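Local coordinates for protein Keto/oxoacid ferredoxin oxidoreductase, gamma subunit (Geobacter sulfurreducens, PDB 3ON3) that probably serves as the gamma subunit of a keto/oxoacid ferredoxin oxidoreductase, an enzyme that acts on the oxo group of its substrates, at residues G22-E27 with K153-R158; Q36-Q41 with E55-D60; N132-G137 with R168-M173. One frame throughout, in Å; residues are numbered along the deposited sequence. Where two conformers were deposited one is given.

Contact 1 of 3, residues G22-E27 with K153-R158; sequences GVIMAE and KAVLSR. With SO4 (sulfate ion), chain C.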
# COMPACT_ATOMS: atom_id res chain seq x y z
N GLY B 22 0.18 7.02 -1.00
CA GLY B 22 -0.88 6.81 -0.04
C GLY B 22 -0.33 6.25 1.25
O GLY B 22 -0.65 6.71 2.34
N VAL B 23 0.52 5.24 1.12
CA VAL B 23 1.11 4.61 2.29
C VAL B 23 1.97 5.59 3.11
O VAL B 23 1.82 5.70 4.32
CB VAL B 23 1.91 3.37 1.92
CG1 VAL B 23 2.82 2.99 3.08
CG2 VAL B 23 0.96 2.22 1.54
N ILE B 24 2.88 6.29 2.43
CA ILE B 24 3.67 7.34 3.05
C ILE B 24 2.82 8.38 3.80
O ILE B 24 3.10 8.71 4.96
CB ILE B 24 4.57 8.03 2.00
CG1 ILE B 24 5.62 7.04 1.49
CG2 ILE B 24 5.23 9.26 2.60
CD1 ILE B 24 6.43 7.56 0.33
N MSE B 25 1.77 8.87 3.15
CA MSE B 25 0.86 9.82 3.80
C MSE B 25 0.20 9.25 5.05
O MSE B 25 0.06 9.96 6.05
CB MSE B 25 -0.24 10.30 2.84
CG MSE B 25 0.09 11.56 2.07
SE MSE B 25 0.23 13.19 3.14
CE MSE B 25 -1.00 12.71 4.56
N ALA B 26 -0.24 7.99 4.99
CA ALA B 26 -0.89 7.35 6.13
C ALA B 26 0.07 7.19 7.32
O ALA B 26 -0.31 7.42 8.48
CB ALA B 26 -1.50 5.97 5.71
N GLU B 27 1.31 6.79 7.04
CA GLU B 27 2.33 6.60 8.09
C GLU B 27 2.87 7.93 8.64
O GLU B 27 3.26 8.02 9.81
CB GLU B 27 3.44 5.68 7.58
CG GLU B 27 2.97 4.22 7.39
CD GLU B 27 3.92 3.33 6.59
OE1 GLU B 27 4.93 3.84 6.06
OE2 GLU B 27 3.65 2.10 6.48
N LYS B 153 9.90 12.15 7.38
CA LYS B 153 10.31 10.91 8.05
C LYS B 153 9.66 9.72 7.36
O LYS B 153 10.34 8.75 7.04
CB LYS B 153 9.93 10.92 9.53
CG LYS B 153 10.83 11.79 10.41
CD LYS B 153 10.60 11.48 11.87
CE LYS B 153 11.50 12.29 12.76
NZ LYS B 153 11.37 11.88 14.19
N ALA B 154 8.35 9.81 7.14
CA ALA B 154 7.62 8.78 6.38
C ALA B 154 8.17 8.54 4.97
O ALA B 154 8.30 7.39 4.56
CB ALA B 154 6.11 9.08 6.33
N VAL B 155 8.48 9.60 4.23
CA VAL B 155 9.06 9.44 2.90
C VAL B 155 10.37 8.68 2.99
O VAL B 155 10.57 7.67 2.32
CB VAL B 155 9.37 10.78 2.19
CG1 VAL B 155 10.20 10.53 0.94
CG2 VAL B 155 8.10 11.55 1.81
N LEU B 156 11.26 9.15 3.84
CA LEU B 156 12.63 8.64 3.85
C LEU B 156 12.74 7.22 4.41
O LEU B 156 13.68 6.52 4.12
CB LEU B 156 13.54 9.61 4.61
CG LEU B 156 13.55 11.02 4.00
CD1 LEU B 156 14.27 12.01 4.90
CD2 LEU B 156 14.16 10.99 2.61
N SER B 157 11.76 6.80 5.18
CA SER B 157 11.77 5.45 5.74
C SER B 157 11.32 4.41 4.71
O SER B 157 11.53 3.21 4.89
CB SER B 157 10.89 5.38 6.99
OG SER B 157 11.28 6.36 7.92
N ARG B 158 10.71 4.88 3.62
CA ARG B 158 10.23 3.99 2.55
C ARG B 158 11.09 4.08 1.29
O ARG B 158 10.64 3.81 0.19
CB ARG B 158 8.78 4.32 2.21
CG ARG B 158 7.81 4.01 3.34
CD ARG B 158 7.14 2.71 3.06
NE ARG B 158 6.34 2.19 4.16
CZ ARG B 158 6.12 0.89 4.32
NH1 ARG B 158 6.66 0.03 3.48
NH2 ARG B 158 5.37 0.45 5.33
S SO4 C . 5.81 -3.23 5.17
O1 SO4 C . 5.80 -2.88 3.76
O2 SO4 C . 6.67 -4.37 5.36
O3 SO4 C . 6.34 -2.09 5.93
O4 SO4 C . 4.47 -3.53 5.67
O HOH W 1 7.10 5.48 6.24

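Contact 2 of 3, residues Q36-Q41 with E55-D60; sequences QAVQSQ and EVIISD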
# COMPACT_ATOMS: atom_id res chain seq x y z
N GLN B 36 -4.68 8.97 13.45
CA GLN B 36 -5.12 7.68 12.94
C GLN B 36 -5.21 7.80 11.43
O GLN B 36 -5.40 8.89 10.90
CB GLN B 36 -6.49 7.33 13.52
CG GLN B 36 -6.62 7.60 15.01
CD GLN B 36 -6.92 6.35 15.80
OE1 GLN B 36 -6.48 5.26 15.45
NE2 GLN B 36 -7.66 6.51 16.89
N ALA B 37 -5.09 6.68 10.73
CA ALA B 37 -5.16 6.74 9.28
C ALA B 37 -5.47 5.39 8.67
O ALA B 37 -5.13 4.34 9.21
CB ALA B 37 -3.87 7.31 8.70
N VAL B 38 -6.13 5.45 7.52
CA VAL B 38 -6.45 4.26 6.76
C VAL B 38 -6.06 4.53 5.31
O VAL B 38 -6.35 5.59 4.75
CB VAL B 38 -7.93 3.89 6.95
CG1 VAL B 38 -8.83 4.90 6.25
CG2 VAL B 38 -8.20 2.46 6.47
N GLN B 39 -5.35 3.59 4.71
CA GLN B 39 -4.92 3.72 3.32
C GLN B 39 -5.46 2.52 2.53
O GLN B 39 -5.45 1.41 3.03
CB GLN B 39 -3.40 3.77 3.25
CG GLN B 39 -2.84 4.23 1.93
CD GLN B 39 -2.96 3.17 0.85
OE1 GLN B 39 -2.73 1.98 1.09
NE2 GLN B 39 -3.31 3.60 -0.36
N SER B 40 -5.93 2.75 1.31
CA SER B 40 -6.57 1.67 0.56
C SER B 40 -6.72 2.00 -0.91
O SER B 40 -6.69 3.15 -1.31
CB SER B 40 -7.96 1.38 1.12
OG SER B 40 -8.85 2.44 0.82
N GLN B 41 -6.88 0.95 -1.72
CA GLN B 41 -7.14 1.08 -3.15
C GLN B 41 -8.12 -0.00 -3.59
O GLN B 41 -8.03 -1.15 -3.14
CB GLN B 41 -5.86 0.96 -3.97
CG GLN B 41 -4.77 0.15 -3.29
CD GLN B 41 -4.02 0.97 -2.26
OE1 GLN B 41 -3.72 2.14 -2.49
NE2 GLN B 41 -3.72 0.36 -1.11
N GLU B 55 -6.40 5.90 -1.85
CA GLU B 55 -7.04 6.84 -0.93
C GLU B 55 -6.38 6.84 0.44
O GLU B 55 -5.81 5.83 0.87
CB GLU B 55 -8.52 6.51 -0.75
CG GLU B 55 -9.37 6.72 -1.98
CD GLU B 55 -10.83 6.45 -1.70
OE1 GLU B 55 -11.18 6.29 -0.50
OE2 GLU B 55 -11.62 6.40 -2.66
N VAL B 56 -6.45 7.98 1.11
CA VAL B 56 -6.04 8.05 2.50
C VAL B 56 -7.02 8.91 3.29
O VAL B 56 -7.44 9.98 2.85
CB VAL B 56 -4.55 8.50 2.69
CG1 VAL B 56 -4.29 9.81 1.98
CG2 VAL B 56 -4.20 8.62 4.19
N ILE B 57 -7.39 8.41 4.46
CA ILE B 57 -8.28 9.13 5.34
C ILE B 57 -7.58 9.26 6.67
O ILE B 57 -7.12 8.26 7.24
CB ILE B 57 -9.62 8.39 5.54
CG1 ILE B 57 -10.26 8.02 4.19
CG2 ILE B 57 -10.56 9.24 6.39
CD1 ILE B 57 -11.37 6.97 4.31
N ILE B 58 -7.48 10.49 7.15
CA ILE B 58 -6.75 10.81 8.37
C ILE B 58 -7.71 11.48 9.33
O ILE B 58 -8.62 12.20 8.92
CB ILE B 58 -5.56 11.74 8.04
CG1 ILE B 58 -4.52 10.98 7.20
CG2 ILE B 58 -4.95 12.37 9.30
CD1 ILE B 58 -3.60 11.90 6.43
N SER B 59 -7.52 11.24 10.61
CA SER B 59 -8.37 11.90 11.59
C SER B 59 -7.75 11.88 12.98
O SER B 59 -6.95 10.98 13.32
CB SER B 59 -9.75 11.25 11.61
OG SER B 59 -10.61 11.96 12.46
N ASP B 60 -8.10 12.89 13.77
CA ASP B 60 -7.70 12.94 15.17
C ASP B 60 -8.32 11.77 15.93
O ASP B 60 -7.80 11.34 16.96
CB ASP B 60 -8.12 14.27 15.79
CG ASP B 60 -7.16 15.39 15.47
OD1 ASP B 60 -5.95 15.23 15.71
OD2 ASP B 60 -7.62 16.45 14.98

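Contact 3 of 3, residues N132-G137 with R168-M173; sequences NIVALG and RKAFQM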
# COMPACT_ATOMS: atom_id res chain seq x y z
N ASN B 132 5.96 10.71 -7.83
CA ASN B 132 5.03 10.54 -6.71
C ASN B 132 5.52 11.18 -5.41
O ASN B 132 4.71 11.55 -4.57
CB ASN B 132 4.73 9.06 -6.47
CG ASN B 132 5.97 8.25 -6.14
OD1 ASN B 132 7.09 8.56 -6.58
ND2 ASN B 132 5.79 7.20 -5.36
N ILE B 133 6.84 11.29 -5.24
CA ILE B 133 7.43 11.90 -4.04
C ILE B 133 7.31 13.41 -4.14
O ILE B 133 6.94 14.08 -3.19
CB ILE B 133 8.93 11.50 -3.81
CG1 ILE B 133 9.09 9.98 -3.79
CG2 ILE B 133 9.48 12.10 -2.50
CD1 ILE B 133 8.09 9.25 -2.87
N VAL B 134 7.61 13.94 -5.33
CA VAL B 134 7.31 15.33 -5.63
C VAL B 134 5.87 15.71 -5.29
O VAL B 134 5.62 16.69 -4.60
CB VAL B 134 7.56 15.66 -7.08
CG1 VAL B 134 7.32 17.17 -7.32
CG2 VAL B 134 8.97 15.28 -7.48
N ALA B 135 4.92 14.90 -5.76
CA ALA B 135 3.50 15.19 -5.56
C ALA B 135 3.14 15.14 -4.08
O ALA B 135 2.28 15.86 -3.60
CB ALA B 135 2.66 14.19 -6.35
N LEU B 136 3.82 14.25 -3.36
CA LEU B 136 3.57 14.05 -1.95
C LEU B 136 4.04 15.27 -1.16
O LEU B 136 3.36 15.72 -0.23
CB LEU B 136 4.31 12.78 -1.50
CG LEU B 136 4.11 12.19 -0.11
CD1 LEU B 136 4.86 13.03 0.94
CD2 LEU B 136 2.63 12.03 0.21
N GLY B 137 5.20 15.80 -1.54
CA GLY B 137 5.69 17.05 -0.96
C GLY B 137 4.71 18.17 -1.25
O GLY B 137 4.37 18.99 -0.38
N ARG B 168 14.78 13.05 -0.79
CA ARG B 168 14.71 14.27 0.01
C ARG B 168 14.52 15.48 -0.90
O ARG B 168 13.67 16.32 -0.66
CB ARG B 168 15.96 14.44 0.89
CG ARG B 168 16.24 15.90 1.27
CD ARG B 168 15.22 16.51 2.24
NE ARG B 168 15.41 17.97 2.33
CZ ARG B 168 14.88 18.76 3.25
NH1 ARG B 168 14.11 18.28 4.21
NH2 ARG B 168 15.11 20.07 3.21
N LYS B 169 15.34 15.56 -1.95
CA LYS B 169 15.26 16.63 -2.94
C LYS B 169 13.89 16.69 -3.63
O LYS B 169 13.31 17.77 -3.79
CB LYS B 169 16.38 16.50 -3.97
CG LYS B 169 16.50 17.70 -4.92
CD LYS B 169 17.69 17.53 -5.86
CE LYS B 169 17.82 18.71 -6.81
NZ LYS B 169 18.03 19.98 -6.06
N ALA B 170 13.37 15.54 -4.03
CA ALA B 170 12.07 15.47 -4.69
C ALA B 170 10.98 15.99 -3.76
O ALA B 170 10.10 16.75 -4.16
CB ALA B 170 11.76 14.02 -5.12
N PHE B 171 11.03 15.53 -2.51
CA PHE B 171 10.04 15.93 -1.53
C PHE B 171 10.09 17.44 -1.28
O PHE B 171 9.06 18.11 -1.28
CB PHE B 171 10.28 15.16 -0.23
CG PHE B 171 9.49 15.68 0.95
CD1 PHE B 171 8.14 15.37 1.10
CD2 PHE B 171 10.11 16.45 1.93
CE1 PHE B 171 7.42 15.83 2.19
CE2 PHE B 171 9.39 16.93 3.04
CZ PHE B 171 8.05 16.62 3.17
N GLN B 172 11.30 17.96 -1.06
CA GLN B 172 11.49 19.39 -0.79
C GLN B 172 10.99 20.23 -1.96
O GLN B 172 10.27 21.20 -1.77
CB GLN B 172 12.98 19.68 -0.52
CG GLN B 172 13.31 21.14 -0.30
CD GLN B 172 12.45 21.77 0.78
OE1 GLN B 172 12.18 21.17 1.81
NE2 GLN B 172 12.00 22.98 0.53
N MSE B 173 11.35 19.83 -3.17
CA MSE B 173 10.95 20.55 -4.37
C MSE B 173 9.45 20.52 -4.65
O MSE B 173 8.88 21.53 -5.08
CB MSE B 173 11.71 20.05 -5.59
CG MSE B 173 13.20 20.28 -5.50
SE MSE B 173 14.05 20.28 -7.26
CE MSE B 173 13.32 21.96 -7.93

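Contact 1 of 3, residues G22-E27 with K153-R158
Glu27 and Arg158 meet in a bidentate salt bridge, an example of how a carboxylate inside a helix can hold an arginine that follows the end of another. The guanidinium is gripped side-on: NE gives a nearly straight bond to Glu27 OE1 at 2.9 Å, lying in the guanidinium plane, while NH2 reaches Glu27 OE2 at 2.6 Å with its partner somewhat tilted from that plane. Both oxygens use their syn lone pairs, and the two flat groups are nearly coplanar, 23° apart. The bend of Arg158 at chi2 (-100°) places CD and starts the turn of the chain toward the carboxylate. OE2 also bonds Tyr43 OH of the second subunit.

A water extends the polar network, donating to Glu27 OE1 and to Ala154 O. At the adjacent NH1/NH2 edge of the guanidinium a sulfate, probably from the crystallisation liquor, takes a straight bond from Arg158 NH1 to its O1 at 3.0 Å and another from NH2 to O3, so that NH2 serves both anions; Gly17 N of the second subunit holds the same ion.

Van der Waals packing fills the rest. The apolar pairs are Ile24 CG2 with Ala154 CB, at 3.8 Å, and, equally near, with Val155 CG2. Ala154 CB also sits 3.3 Å from Ile24 O, and Val23 CG1 lies over one guanidinium face, 3.8 Å from Arg158 NE.

The helix segments run 133° apart, joined by a buried hydrocarbon seam with an ion pair at its margin. Two bonds fix the rotation of the guanidinium, and its positive charge would be expected to favour ionised Glu27 at the subunit interface.

Contact 2 of 3, residues Q36-Q41 with E55-D60
Facing each other as a cross-strand pair, Val38 and Ile57 lie side by side; Val38 chi1 (70°) sets CG1 between its backbone N and carbonyl carbon, where it touches Ile57 CB at 3.6 Å. Chi1 of Ile57 sets CG1 anti to the carbonyl carbon, and an extended chi2 (164°) puts CD1 3.8 Å from Val38 CG1.

The backbones form a regular antiparallel ladder. Gln36 with Ser59, Val38 with Ile57 and Ser40 with Glu55 are hydrogen-bonded pairs, each closed by two bonds; the shortest runs from Glu55 N to Ser40 O at 2.8 Å. Between them lie the non-hydrogen-bonded pairs Ala37 with Ile58 and Gln39 with Val56, where CA-H groups approach carbonyls, as Ala37 CA does Ile57 O at 3.2 Å. Ala37 CB meets Ile58 CG1 on the face that also carries Gln39 and Val56.

At one end Gln39 and Gln41 join amide to amide: NE2 of Gln39 donates to OE1 of Gln41 at 2.6 Å, and the reverse bond is also made.

Helix 18-32 packs on the face of Ala37, Gln39, Val56 and Ile58. Strand 6-12 continues the sheet beyond 52-59, while strand 36-43 pairs antiparallel with a strand of the second subunit, extending the sheet across the dimer.

Contact 3 of 3, residues N132-G137 with R168-M173
The side chains of Ile133 and Phe171 cross at about a right angle, a good illustration of how methyl placement docks one helix on another. Ile133 CG2, anti to the backbone N, meets Phe171 CB at 3.9 Å and also touches Ala170 CB at 4.0 Å. The same methyl thus bridges two successive residues of the facing helix. Val134 presents CG2 to Ala170 CB, 3.9 Å away.

Phe171 chi1 (168°) sets CG anti to the backbone N; with chi2 near 78° the CD1-CE1 side of the ring lies beside Leu136 and Gly137. Leu136 CD1 comes to the ring edge, near its plane, 4.0 Å from Phe171 CE1. Gly137 CA lies 3.6 Å from Phe171 CD1, and 3.5 Å from Phe171 O in a CA-H...O contact. Val134 CA makes a like approach to Ala170 O.

The helix segments pack at an axis distance of 6.8 Å and an angle of 41°. Ile24 of helix 18-32 and Val155 of helix 148-157 adjoin Ile133 and Leu136. A CB on residue 137 would clash with Phe171 O; with none there, the backbones of helices 131-143 and 164-181 can close to CA-H...O range, and their join rests on the fit of buried hydrocarbon surfaces.

In the fold
The three contacts show how a group of helices is tied together and to a sheet. Contact 2 belongs to the hairpin of strands 36-43 and 52-59, at one side of a six-stranded mixed sheet; contact 1 joins helices 18-32 and 148-157, and contact 3 helices 131-143 and 164-181. Contact 1 lies between the others, its centre 12 Å from each: Met25 touches both Ile58 and Leu136, and Val155 touches Phe171. Contacts 2 and 3, 20 Å apart between centres, do not meet. Along the chain, contact 2 closes first, within the span of contact 1, whose segments alternate with those of contact 3. Contacts 1 and 2 also reach the second subunit, linking core packing to dimer assembly.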